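Local coordinates for citrate lyase, subunit 1 (Methanosaeta concilii, PDB 6HXI), which probably forms part of an ATP citrate lyase, which uses ATP and coenzyme A to cleave citrate into acetyl-CoA and oxaloacetate, at residues A2-K12 and P212-D221; I338-A349 and I373-Q384. All coordinates share one frame; numbering follows the deposited sequence.

Contact 1: A2-K12 and P212-D221; sequences AQRGIREYDAK and PLDMVAKLDD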
loop_
_atom_site.group_PDB
_atom_site.type_symbol
_atom_site.label_atom_id
_atom_site.label_comp_id
_atom_site.label_asym_id
_atom_site.label_seq_id
_atom_site.Cartn_x
_atom_site.Cartn_y
_atom_site.Cartn_z
ATOM N N ALA C 2 -15.123 -55.881 8.409
ATOM C CA ALA C 2 -15.959 -57.105 8.404
ATOM C C ALA C 2 -15.537 -58.085 7.335
ATOM O O ALA C 2 -15.115 -57.689 6.248
ATOM C CB ALA C 2 -17.430 -56.747 8.197
ATOM N N GLN C 3 -15.676 -59.368 7.638
ATOM C CA GLN C 3 -15.341 -60.432 6.703
ATOM C C GLN C 3 -16.542 -60.638 5.773
ATOM O O GLN C 3 -17.647 -60.859 6.255
ATOM C CB GLN C 3 -14.932 -61.704 7.449
ATOM C CG GLN C 3 -13.779 -61.438 8.422
ATOM C CD GLN C 3 -13.186 -62.686 9.029
ATOM O OE1 GLN C 3 -13.861 -63.706 9.227
ATOM N NE2 GLN C 3 -11.905 -62.615 9.367
ATOM N N ARG C 4 -16.344 -60.431 4.468
ATOM C CA ARG C 4 -17.431 -60.536 3.486
ATOM C C ARG C 4 -17.162 -61.626 2.467
ATOM O O ARG C 4 -16.104 -61.641 1.845
ATOM C CB ARG C 4 -17.691 -59.181 2.785
ATOM C CG ARG C 4 -18.054 -58.013 3.729
ATOM C CD ARG C 4 -19.521 -57.722 3.665
ATOM N NE ARG C 4 -19.819 -56.553 2.837
ATOM C CZ ARG C 4 -20.833 -56.485 1.980
ATOM N NH1 ARG C 4 -21.637 -57.532 1.803
ATOM N NH2 ARG C 4 -21.051 -55.372 1.286
ATOM N N GLY C 5 -18.129 -62.523 2.317
ATOM C CA GLY C 5 -18.064 -63.653 1.399
ATOM C C GLY C 5 -18.151 -63.221 -0.051
ATOM O O GLY C 5 -18.785 -62.216 -0.360
ATOM N N ILE C 6 -17.458 -63.941 -0.941
ATOM C CA ILE C 6 -17.454 -63.603 -2.374
ATOM C C ILE C 6 -17.860 -64.809 -3.203
ATOM O O ILE C 6 -17.670 -65.946 -2.769
ATOM C CB ILE C 6 -16.124 -62.934 -2.865
ATOM C CG1 ILE C 6 -14.876 -63.807 -2.578
ATOM C CG2 ILE C 6 -15.963 -61.536 -2.262
ATOM C CD1 ILE C 6 -13.672 -63.447 -3.427
ATOM N N ARG C 7 -18.419 -64.564 -4.391
ATOM C CA ARG C 7 -18.812 -65.622 -5.312
ATOM C C ARG C 7 -17.596 -66.412 -5.732
ATOM O O ARG C 7 -16.498 -65.855 -5.866
ATOM C CB ARG C 7 -19.518 -65.071 -6.564
ATOM C CG ARG C 7 -20.835 -64.401 -6.258
ATOM C CD ARG C 7 -21.746 -64.299 -7.461
ATOM N NE ARG C 7 -22.678 -63.180 -7.303
ATOM C CZ ARG C 7 -23.778 -63.212 -6.553
ATOM N NH1 ARG C 7 -24.544 -62.133 -6.441
ATOM N NH2 ARG C 7 -24.104 -64.312 -5.883
ATOM N N GLU C 8 -17.807 -67.723 -5.923
ATOM C CA GLU C 8 -16.820 -68.690 -6.414
ATOM C C GLU C 8 -16.234 -68.129 -7.725
ATOM O O GLU C 8 -15.027 -68.208 -7.929
ATOM C CB GLU C 8 -17.516 -70.037 -6.661
ATOM C CG GLU C 8 -16.585 -71.229 -6.792
ATOM C CD GLU C 8 -17.287 -72.567 -6.979
ATOM O OE1 GLU C 8 -18.377 -72.770 -6.391
ATOM O OE2 GLU C 8 -16.729 -73.424 -7.699
ATOM N N TYR C 9 -17.095 -67.510 -8.573
ATOM C CA TYR C 9 -16.747 -66.855 -9.835
ATOM C C TYR C 9 -15.638 -65.818 -9.615
ATOM O O TYR C 9 -14.611 -65.871 -10.296
ATOM C CB TYR C 9 -18.002 -66.209 -10.468
ATOM C CG TYR C 9 -17.715 -65.333 -11.668
ATOM C CD1 TYR C 9 -17.315 -65.887 -12.880
ATOM C CD2 TYR C 9 -17.841 -63.949 -11.592
ATOM C CE1 TYR C 9 -17.049 -65.086 -13.991
ATOM C CE2 TYR C 9 -17.540 -63.135 -12.684
ATOM C CZ TYR C 9 -17.158 -63.711 -13.888
ATOM O OH TYR C 9 -16.879 -62.935 -14.992
ATOM N N ASP C 10 -15.823 -64.938 -8.616
ATOM C CA ASP C 10 -14.908 -63.872 -8.236
ATOM C C ASP C 10 -13.598 -64.394 -7.627
ATOM O O ASP C 10 -12.518 -63.911 -7.992
ATOM C CB ASP C 10 -15.621 -62.895 -7.289
ATOM C CG ASP C 10 -16.836 -62.195 -7.893
ATOM O OD1 ASP C 10 -16.775 -61.807 -9.086
ATOM O OD2 ASP C 10 -17.825 -61.972 -7.150
ATOM N N ALA C 11 -13.690 -65.403 -6.727
ATOM C CA ALA C 11 -12.538 -66.017 -6.055
ATOM C C ALA C 11 -11.609 -66.742 -7.061
ATOM O O ALA C 11 -10.389 -66.558 -7.026
ATOM C CB ALA C 11 -13.023 -66.972 -4.975
ATOM N N LYS C 12 -12.208 -67.522 -7.983
ATOM C CA LYS C 12 -11.511 -68.261 -9.038
ATOM C C LYS C 12 -10.901 -67.306 -10.061
ATOM O O LYS C 12 -9.808 -67.578 -10.557
ATOM C CB LYS C 12 -12.447 -69.266 -9.722
ATOM C CG LYS C 12 -12.684 -70.512 -8.887
ATOM C CD LYS C 12 -13.683 -71.440 -9.517
ATOM C CE LYS C 12 -13.581 -72.793 -8.866
ATOM N NZ LYS C 12 -14.562 -73.749 -9.421
ATOM N N PRO C 212 -8.283 -75.592 -9.443
ATOM C CA PRO C 212 -9.257 -75.542 -8.328
ATOM C C PRO C 212 -10.644 -76.025 -8.786
ATOM O O PRO C 212 -11.134 -75.540 -9.810
ATOM C CB PRO C 212 -9.297 -74.050 -7.982
ATOM C CG PRO C 212 -9.003 -73.359 -9.271
ATOM C CD PRO C 212 -8.109 -74.262 -10.069
ATOM N N LEU C 213 -11.293 -76.943 -8.043
ATOM C CA LEU C 213 -12.615 -77.431 -8.454
ATOM C C LEU C 213 -13.767 -76.704 -7.777
ATOM O O LEU C 213 -14.756 -76.375 -8.432
ATOM C CB LEU C 213 -12.749 -78.954 -8.301
ATOM C CG LEU C 213 -11.796 -79.825 -9.158
ATOM C CD1 LEU C 213 -12.003 -81.307 -8.869
ATOM C CD2 LEU C 213 -11.934 -79.521 -10.649
ATOM N N ASP C 214 -13.649 -76.455 -6.478
ATOM C CA ASP C 214 -14.655 -75.720 -5.711
ATOM C C ASP C 214 -13.934 -74.724 -4.840
ATOM O O ASP C 214 -12.849 -75.025 -4.337
ATOM C CB ASP C 214 -15.558 -76.653 -4.895
ATOM C CG ASP C 214 -16.546 -77.434 -5.753
ATOM O OD1 ASP C 214 -17.636 -76.891 -6.056
ATOM O OD2 ASP C 214 -16.236 -78.586 -6.111
ATOM N N MET C 215 -14.499 -73.515 -4.716
ATOM C CA MET C 215 -13.894 -72.419 -3.974
ATOM C C MET C 215 -14.895 -71.640 -3.103
ATOM O O MET C 215 -16.035 -71.379 -3.506
ATOM C CB MET C 215 -13.163 -71.477 -4.946
ATOM C CG MET C 215 -11.994 -70.758 -4.330
ATOM S SD MET C 215 -10.922 -70.032 -5.581
ATOM C CE MET C 215 -9.833 -69.098 -4.552
ATOM N N VAL C 216 -14.454 -71.313 -1.888
ATOM C CA VAL C 216 -15.192 -70.551 -0.876
ATOM C C VAL C 216 -14.194 -69.524 -0.393
ATOM O O VAL C 216 -13.054 -69.879 -0.073
ATOM C CB VAL C 216 -15.717 -71.454 0.280
ATOM C CG1 VAL C 216 -16.181 -70.633 1.481
ATOM C CG2 VAL C 216 -16.831 -72.380 -0.209
ATOM N N ALA C 217 -14.586 -68.249 -0.400
ATOM C CA ALA C 217 -13.670 -67.191 0.012
ATOM C C ALA C 217 -14.360 -66.054 0.684
ATOM O O ALA C 217 -15.520 -65.757 0.381
ATOM C CB ALA C 217 -12.847 -66.686 -1.175
ATOM N N LYS C 218 -13.629 -65.412 1.620
ATOM C CA LYS C 218 -14.055 -64.221 2.359
ATOM C C LYS C 218 -12.950 -63.187 2.261
ATOM O O LYS C 218 -11.773 -63.517 2.428
ATOM C CB LYS C 218 -14.313 -64.547 3.836
ATOM C CG LYS C 218 -15.662 -65.184 4.135
ATOM C CD LYS C 218 -15.759 -65.502 5.613
ATOM C CE LYS C 218 -17.153 -65.875 6.037
ATOM N NZ LYS C 218 -17.232 -65.920 7.519
ATOM N N LEU C 219 -13.314 -61.932 1.984
ATOM C CA LEU C 219 -12.347 -60.834 1.924
ATOM C C LEU C 219 -12.559 -59.958 3.144
ATOM O O LEU C 219 -13.699 -59.798 3.584
ATOM C CB LEU C 219 -12.517 -60.003 0.652
ATOM C CG LEU C 219 -12.259 -60.679 -0.687
ATOM C CD1 LEU C 219 -12.723 -59.800 -1.835
ATOM C CD2 LEU C 219 -10.784 -61.016 -0.863
ATOM N N ASP C 220 -11.460 -59.429 3.730
ATOM C CA ASP C 220 -11.564 -58.480 4.829
ATOM C C ASP C 220 -11.910 -57.161 4.124
ATOM O O ASP C 220 -11.044 -56.605 3.430
ATOM C CB ASP C 220 -10.230 -58.362 5.572
ATOM C CG ASP C 220 -10.145 -57.182 6.534
ATOM O OD1 ASP C 220 -11.210 -56.706 6.999
ATOM O OD2 ASP C 220 -9.019 -56.748 6.836
ATOM N N ASP C 221 -13.177 -56.687 4.259
ATOM C CA ASP C 221 -13.672 -55.507 3.533
ATOM C C ASP C 221 -12.861 -54.207 3.839
ATOM O O ASP C 221 -12.832 -53.303 2.994
ATOM C CB ASP C 221 -15.204 -55.319 3.700
ATOM C CG ASP C 221 -15.740 -54.630 4.941
ATOM O OD1 ASP C 221 -14.979 -54.479 5.919
ATOM O OD2 ASP C 221 -16.933 -54.242 4.935
#
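Arg4 and Leu219 pair through two backbone hydrogen bonds, Arg4 N to Leu219 O (2.9 Å) and Leu219 N to Arg4 O (2.8 Å), the centre of an antiparallel ladder. Where the ladder ends, Asp221 grips Ala2 twice: its backbone N donates to Ala2 O, while its OD1 takes Ala2 N from above the carboxylate plane at 2.9 Å. Ile6, Ala217 and Leu219 form an apolar patch on one face. Ile6 CG2 meets Leu219 CD1 at 3.7 Å, the two side chains crossing at about a right angle, and Ala217 CB touches both Ile6 CG1 and Ala11 CB. Met215, extended with CG anti to its backbone N (chi1 -151°), lays SD against Ala11 CB at 3.8 Å and runs antiparallel alongside the Lys12 chain. The straight Lys12 chain carries NZ over the carbonyl plane of Leu213 O (2.8 Å) and, one helical turn back, to the anti lone pair of Glu8 OE2 (2.8 Å). A methionine in place of Lys12 would probably leave Leu213 O without this donor, Glu8 without one of its positive partners and Glu109 without its lysine. In the second shell, Lys59 bridges to both Glu8 and Asp214, probably offsetting the closeness of their carboxylates, and Glu109 is a further partner of Lys12. This corner belongs to the ATP-grasp domain: strand 3-6 lies at the margin of the antiparallel sheet beside strand 209-220, whose other neighbour is strand 195-206, and helix 8-18 packs by its first turn across strand 209-220.

Contact 2: I338-A349 and I373-Q384; sequences IGGAIANFTDVA and IYVRRGGPNYEQ. With COA (coenzyme A), chain G; FLC (citrate anion), chain M.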
loop_
_atom_site.group_PDB
_atom_site.type_symbol
_atom_site.label_atom_id
_atom_site.label_comp_id
_atom_site.label_asym_id
_atom_site.label_seq_id
_atom_site.Cartn_x
_atom_site.Cartn_y
_atom_site.Cartn_z
ATOM N N ILE C 338 -34.263 -43.769 19.574
ATOM C CA ILE C 338 -33.046 -42.972 19.368
ATOM C C ILE C 338 -32.234 -43.052 20.646
ATOM O O ILE C 338 -32.339 -42.200 21.535
ATOM C CB ILE C 338 -33.346 -41.510 18.915
ATOM C CG1 ILE C 338 -34.477 -41.470 17.828
ATOM C CG2 ILE C 338 -32.027 -40.833 18.442
ATOM C CD1 ILE C 338 -34.886 -40.119 17.296
ATOM N N GLY C 339 -31.459 -44.116 20.749
ATOM C CA GLY C 339 -30.677 -44.368 21.950
ATOM C C GLY C 339 -29.182 -44.283 21.783
ATOM O O GLY C 339 -28.679 -43.792 20.770
ATOM N N GLY C 340 -28.492 -44.770 22.800
ATOM C CA GLY C 340 -27.044 -44.817 22.843
ATOM C C GLY C 340 -26.512 -44.661 24.247
ATOM O O GLY C 340 -27.256 -44.332 25.178
ATOM N N ALA C 341 -25.207 -44.889 24.396
ATOM C CA ALA C 341 -24.527 -44.733 25.673
ATOM C C ALA C 341 -24.185 -43.259 25.874
ATOM O O ALA C 341 -24.641 -42.405 25.113
ATOM C CB ALA C 341 -23.250 -45.574 25.690
ATOM N N ILE C 342 -23.401 -42.959 26.908
ATOM C CA ILE C 342 -22.903 -41.613 27.157
ATOM C C ILE C 342 -21.657 -41.550 26.262
ATOM O O ILE C 342 -20.709 -42.284 26.521
ATOM C CB ILE C 342 -22.596 -41.364 28.658
ATOM C CG1 ILE C 342 -23.856 -41.580 29.536
ATOM C CG2 ILE C 342 -21.983 -39.947 28.861
ATOM C CD1 ILE C 342 -23.554 -41.812 31.038
ATOM N N ALA C 343 -21.715 -40.788 25.141
ATOM C CA ALA C 343 -20.598 -40.718 24.194
ATOM C C ALA C 343 -19.347 -40.140 24.798
ATOM O O ALA C 343 -19.404 -39.315 25.724
ATOM C CB ALA C 343 -20.984 -39.938 22.938
ATOM N N ASN C 344 -18.208 -40.548 24.234
ATOM C CA ASN C 344 -16.900 -40.032 24.609
ATOM C C ASN C 344 -16.559 -38.837 23.714
ATOM O O ASN C 344 -15.863 -37.930 24.146
ATOM C CB ASN C 344 -15.831 -41.102 24.420
ATOM C CG ASN C 344 -16.061 -42.356 25.208
ATOM O OD1 ASN C 344 -15.667 -42.473 26.374
ATOM N ND2 ASN C 344 -16.646 -43.332 24.559
ATOM N N PHE C 345 -16.968 -38.861 22.448
ATOM C CA PHE C 345 -16.562 -37.769 21.571
ATOM C C PHE C 345 -17.604 -37.369 20.535
ATOM O O PHE C 345 -17.549 -36.233 20.076
ATOM C CB PHE C 345 -15.195 -38.042 20.914
ATOM C CG PHE C 345 -15.114 -39.186 19.925
ATOM C CD1 PHE C 345 -14.916 -40.498 20.364
ATOM C CD2 PHE C 345 -15.181 -38.948 18.557
ATOM C CE1 PHE C 345 -14.815 -41.554 19.441
ATOM C CE2 PHE C 345 -15.090 -40.004 17.639
ATOM C CZ PHE C 345 -14.901 -41.295 18.087
ATOM N N THR C 346 -18.531 -38.268 20.164
ATOM C CA THR C 346 -19.619 -37.967 19.224
ATOM C C THR C 346 -20.376 -36.786 19.775
ATOM O O THR C 346 -20.840 -36.830 20.916
ATOM C CB THR C 346 -20.514 -39.197 19.027
ATOM O OG1 THR C 346 -19.747 -40.244 18.414
ATOM C CG2 THR C 346 -21.768 -38.913 18.170
ATOM N N ASP C 347 -20.441 -35.708 18.999
ATOM C CA ASP C 347 -21.147 -34.495 19.398
ATOM C C ASP C 347 -22.675 -34.705 19.323
ATOM O O ASP C 347 -23.228 -34.900 18.241
ATOM C CB ASP C 347 -20.699 -33.310 18.524
ATOM C CG ASP C 347 -20.897 -31.972 19.205
ATOM O OD1 ASP C 347 -22.071 -31.575 19.414
ATOM O OD2 ASP C 347 -19.879 -31.331 19.554
ATOM N N VAL C 348 -23.353 -34.662 20.468
ATOM C CA VAL C 348 -24.801 -34.915 20.513
ATOM C C VAL C 348 -25.607 -33.761 19.882
ATOM O O VAL C 348 -26.674 -34.000 19.313
ATOM C CB VAL C 348 -25.276 -35.273 21.950
ATOM C CG1 VAL C 348 -26.768 -35.633 21.979
ATOM C CG2 VAL C 348 -24.439 -36.409 22.542
ATOM N N ALA C 349 -25.089 -32.522 19.970
ATOM C CA ALA C 349 -25.730 -31.334 19.415
ATOM C C ALA C 349 -25.756 -31.382 17.903
ATOM O O ALA C 349 -26.803 -31.105 17.317
ATOM C CB ALA C 349 -25.016 -30.078 19.879
ATOM N N ILE C 373 -41.672 -41.470 19.249
ATOM C CA ILE C 373 -40.214 -41.352 19.344
ATOM C C ILE C 373 -39.750 -41.403 20.800
ATOM O O ILE C 373 -40.312 -40.705 21.640
ATOM C CB ILE C 373 -39.701 -40.097 18.567
ATOM C CG1 ILE C 373 -40.046 -40.190 17.066
ATOM C CG2 ILE C 373 -38.200 -39.868 18.759
ATOM C CD1 ILE C 373 -40.684 -38.970 16.489
ATOM N N TYR C 374 -38.739 -42.245 21.091
ATOM C CA TYR C 374 -38.149 -42.410 22.426
ATOM C C TYR C 374 -36.636 -42.170 22.322
ATOM O O TYR C 374 -35.955 -42.823 21.526
ATOM C CB TYR C 374 -38.469 -43.800 23.017
ATOM C CG TYR C 374 -39.949 -44.054 23.207
ATOM C CD1 TYR C 374 -40.765 -44.408 22.132
ATOM C CD2 TYR C 374 -40.536 -43.957 24.466
ATOM C CE1 TYR C 374 -42.135 -44.621 22.299
ATOM C CE2 TYR C 374 -41.903 -44.181 24.647
ATOM C CZ TYR C 374 -42.697 -44.517 23.562
ATOM O OH TYR C 374 -44.040 -44.741 23.749
ATOM N N VAL C 375 -36.130 -41.188 23.087
ATOM C CA VAL C 375 -34.728 -40.766 23.096
ATOM C C VAL C 375 -34.057 -40.935 24.473
ATOM O O VAL C 375 -34.647 -40.548 25.471
ATOM C CB VAL C 375 -34.597 -39.296 22.611
ATOM C CG1 VAL C 375 -33.128 -38.906 22.410
ATOM C CG2 VAL C 375 -35.419 -39.040 21.344
ATOM N N ARG C 376 -32.820 -41.482 24.505
ATOM C CA ARG C 376 -31.956 -41.599 25.686
ATOM C C ARG C 376 -30.529 -41.343 25.203
ATOM O O ARG C 376 -29.971 -42.162 24.477
ATOM C CB ARG C 376 -32.051 -42.959 26.398
ATOM C CG ARG C 376 -31.318 -42.994 27.758
ATOM C CD ARG C 376 -29.819 -43.296 27.660
ATOM N NE ARG C 376 -29.158 -43.327 28.970
ATOM C CZ ARG C 376 -27.884 -43.659 29.170
ATOM N NH1 ARG C 376 -27.108 -43.997 28.145
ATOM N NH2 ARG C 376 -27.381 -43.676 30.397
ATOM N N ARG C 377 -29.940 -40.228 25.610
ATOM C CA ARG C 377 -28.598 -39.901 25.177
ATOM C C ARG C 377 -27.814 -39.068 26.175
ATOM O O ARG C 377 -28.369 -38.238 26.882
ATOM C CB ARG C 377 -28.650 -39.217 23.790
ATOM C CG ARG C 377 -27.323 -39.114 23.039
ATOM C CD ARG C 377 -26.751 -40.434 22.562
ATOM N NE ARG C 377 -25.677 -40.198 21.593
ATOM C CZ ARG C 377 -24.538 -40.876 21.542
ATOM N NH1 ARG C 377 -24.314 -41.875 22.383
ATOM N NH2 ARG C 377 -23.631 -40.588 20.621
ATOM N N GLY C 378 -26.514 -39.338 26.206
ATOM C CA GLY C 378 -25.496 -38.618 26.962
ATOM C C GLY C 378 -24.302 -38.410 26.040
ATOM O O GLY C 378 -24.242 -39.014 24.954
ATOM N N GLY C 379 -23.367 -37.557 26.459
ATOM C CA GLY C 379 -22.178 -37.253 25.669
ATOM C C GLY C 379 -21.920 -35.770 25.429
ATOM O O GLY C 379 -22.654 -34.927 25.959
ATOM N N PRO C 380 -20.849 -35.420 24.650
ATOM C CA PRO C 380 -20.548 -33.997 24.385
ATOM C C PRO C 380 -21.738 -33.185 23.879
ATOM O O PRO C 380 -22.353 -33.543 22.887
ATOM C CB PRO C 380 -19.392 -34.057 23.376
ATOM C CG PRO C 380 -18.757 -35.369 23.617
ATOM C CD PRO C 380 -19.861 -36.302 23.991
ATOM N N ASN C 381 -22.071 -32.109 24.614
ATOM C CA ASN C 381 -23.180 -31.166 24.373
ATOM C C ASN C 381 -24.564 -31.839 24.396
ATOM O O ASN C 381 -25.476 -31.357 23.731
ATOM C CB ASN C 381 -22.980 -30.346 23.068
ATOM C CG ASN C 381 -21.612 -29.714 22.878
ATOM O OD1 ASN C 381 -20.907 -30.027 21.922
ATOM N ND2 ASN C 381 -21.229 -28.758 23.720
ATOM N N TYR C 382 -24.732 -32.932 25.168
ATOM C CA TYR C 382 -26.006 -33.662 25.205
ATOM C C TYR C 382 -27.181 -32.781 25.580
ATOM O O TYR C 382 -28.223 -32.922 24.952
ATOM C CB TYR C 382 -25.959 -34.936 26.082
ATOM C CG TYR C 382 -26.155 -34.703 27.562
ATOM C CD1 TYR C 382 -25.073 -34.445 28.393
ATOM C CD2 TYR C 382 -27.423 -34.734 28.133
ATOM C CE1 TYR C 382 -25.246 -34.233 29.760
ATOM C CE2 TYR C 382 -27.612 -34.487 29.490
ATOM C CZ TYR C 382 -26.515 -34.269 30.308
ATOM O OH TYR C 382 -26.659 -34.056 31.656
ATOM N N GLU C 383 -27.020 -31.879 26.585
ATOM C CA GLU C 383 -28.114 -31.016 27.055
ATOM C C GLU C 383 -28.685 -30.162 25.920
ATOM O O GLU C 383 -29.901 -30.090 25.780
ATOM C CB GLU C 383 -27.765 -30.193 28.320
ATOM C CG GLU C 383 -26.462 -29.403 28.354
ATOM C CD GLU C 383 -25.222 -30.181 28.762
ATOM O OE1 GLU C 383 -24.438 -30.574 27.865
ATOM O OE2 GLU C 383 -25.071 -30.453 29.976
ATOM N N GLN C 384 -27.816 -29.619 25.055
ATOM C CA GLN C 384 -28.201 -28.866 23.858
ATOM C C GLN C 384 -28.960 -29.774 22.865
ATOM O O GLN C 384 -29.958 -29.332 22.287
ATOM C CB GLN C 384 -26.959 -28.246 23.203
ATOM C CG GLN C 384 -27.244 -27.447 21.933
ATOM C CD GLN C 384 -25.998 -26.938 21.242
ATOM O OE1 GLN C 384 -24.876 -27.011 21.765
ATOM N NE2 GLN C 384 -26.178 -26.377 20.050
HETATM N N1A COA G . -5.563 -32.367 0.214
HETATM C C2A COA G . -5.323 -33.683 0.212
HETATM N N3A COA G . -5.580 -34.583 1.171
HETATM C C4A COA G . -6.092 -33.994 2.263
HETATM C C5A COA G . -6.386 -32.649 2.415
HETATM C C6A COA G . -6.133 -31.813 1.310
HETATM N N6A COA G . -6.454 -30.520 1.276
HETATM N N7A COA G . -6.809 -32.384 3.708
HETATM C C8A COA G . -6.775 -33.553 4.295
HETATM N N9A COA G . -6.346 -34.574 3.484
HETATM C C1B COA G . -6.157 -35.979 3.840
HETATM C C2B COA G . -5.224 -36.242 5.016
HETATM O O2B COA G . -3.855 -36.215 4.605
HETATM C C3B COA G . -5.682 -37.646 5.423
HETATM O O3B COA G . -5.125 -38.666 4.566
HETATM P P3B COA G . -4.893 -40.176 5.023
HETATM O O7A COA G . -6.193 -40.675 5.557
HETATM O O8A COA G . -4.428 -40.897 3.808
HETATM O O9A COA G . -3.753 -40.131 6.057
HETATM C C4B COA G . -7.178 -37.661 5.086
HETATM O O4B COA G . -7.403 -36.538 4.210
HETATM C C5B COA G . -8.109 -37.593 6.271
HETATM O O5B COA G . -7.608 -36.578 7.163
HETATM P P1A COA G . -7.588 -36.800 8.782
HETATM O O1A COA G . -7.408 -35.550 9.562
HETATM O O2A COA G . -6.635 -37.911 9.196
HETATM O O3A COA G . -9.090 -37.331 8.877
HETATM P P2A COA G . -10.220 -37.646 9.952
HETATM O O4A COA G . -11.032 -36.437 10.190
HETATM O O5A COA G . -11.058 -38.741 9.333
HETATM O O6A COA G . -9.479 -38.144 11.305
HETATM C CBP COA G . -9.845 -40.021 12.819
HETATM C CCP COA G . -9.158 -39.527 11.542
HETATM C CDP COA G . -9.444 -41.486 13.042
HETATM C CEP COA G . -9.420 -39.186 14.043
HETATM C CAP COA G . -11.383 -39.906 12.631
HETATM O OAP COA G . -11.787 -40.419 11.374
HETATM C C9P COA G . -12.253 -40.511 13.725
HETATM O O9P COA G . -12.458 -39.883 14.767
HETATM N N8P COA G . -12.774 -41.724 13.482
HETATM C C7P COA G . -13.544 -42.468 14.470
HETATM C C6P COA G . -12.841 -43.732 14.886
HETATM C C5P COA G . -13.673 -44.565 15.833
HETATM O O5P COA G . -14.901 -44.535 15.786
HETATM N N4P COA G . -13.001 -45.299 16.718
HETATM C C3P COA G . -13.654 -46.072 17.766
HETATM C C2P COA G . -14.034 -45.228 18.966
HETATM S S1P COA G . -14.632 -46.401 20.214
HETATM C CAC FLC M . -21.223 -43.063 20.662
HETATM C CA FLC M . -20.053 -44.016 20.449
HETATM C CB FLC M . -18.690 -43.384 20.117
HETATM C CBC FLC M . -18.365 -42.324 21.194
HETATM C CG FLC M . -17.595 -44.461 20.055
HETATM C CGC FLC M . -18.067 -45.896 19.843
HETATM O OA1 FLC M . -21.429 -42.189 19.777
HETATM O OA2 FLC M . -21.949 -43.241 21.683
HETATM O OB1 FLC M . -18.286 -41.140 20.813
HETATM O OB2 FLC M . -18.204 -42.722 22.370
HETATM O OG1 FLC M . -18.216 -46.301 18.674
HETATM O OG2 FLC M . -18.295 -46.602 20.856
HETATM O OHB FLC M . -18.758 -42.761 18.841
#
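Val348 fills the tight end of the contact, its CG1 on Arg377 CG (3.7 Å) and its CG2 near Gly378 O, while its backbone N donates to Pro380 O at 2.8 Å. Backbone angles at Gly379 call for glycine, and a CB would run into that of Ala343. Gly378 O receives Ala343 N from well above its carbonyl plane. Further in, Ile338 and Val375 pair in parallel, joining strands 334-338 and 371-376 of the parallel sheet of the alpha/beta, flavodoxin-like citrate-binding domain; beyond them come the citrate-holding loops that lead into helices 348-361 and 382-396. Arg377, bent at chi2 (68°), turns the edge of its guanidinium to one citrate carboxylate, NH1 to OA2 (2.8 Å) and NH2 to OA1 (2.9 Å). Another carboxylate is held by the backbone N atoms of Asn344, Phe345 and Thr346 and by Asn344 ND2 (2.8 Å to OB2); the citrate hydroxyl OHB donates to Thr346 OG1. OB1 lies over one face of the Phe345 ring, 3.4 Å above its plane and offset toward the rim, and the ring edge faces coenzyme A. Arg376 NH1 reaches a lone pair of Gly340 O and also bridges to Glu184 of the neighbouring succinyl-CoA ligase-like alpha chain. By contrast, packing is sparser toward the partly exposed Gln384 and Asp347: Gln384 CD lies on the buried Ala349 CB (3.6 Å), and Asp347 OD1 weakly caps its helix at Ala349 N.

How the contacts relate
Fold position sets the chemistry of the two contacts. Contact 1, partly buried in the ATP-grasp domain, closes the margin of an antiparallel sheet with ladder bonds, a small apolar patch and a cluster of charges answered within the protein. Contact 2, more thoroughly buried in the citrate-binding domain, begins as a parallel strand pair but soon gives way to glycine-rich loops, whose backbone N atoms and arginine are turned to a bound anion. They share no strand or helix. The centres of contact 1 and contact 2 lie about 39 Å apart. Both nevertheless border the succinyl-CoA ligase-like alpha chain, contact 1 through Gln3 and Asp220, contact 2 across a broader front beside the ligand.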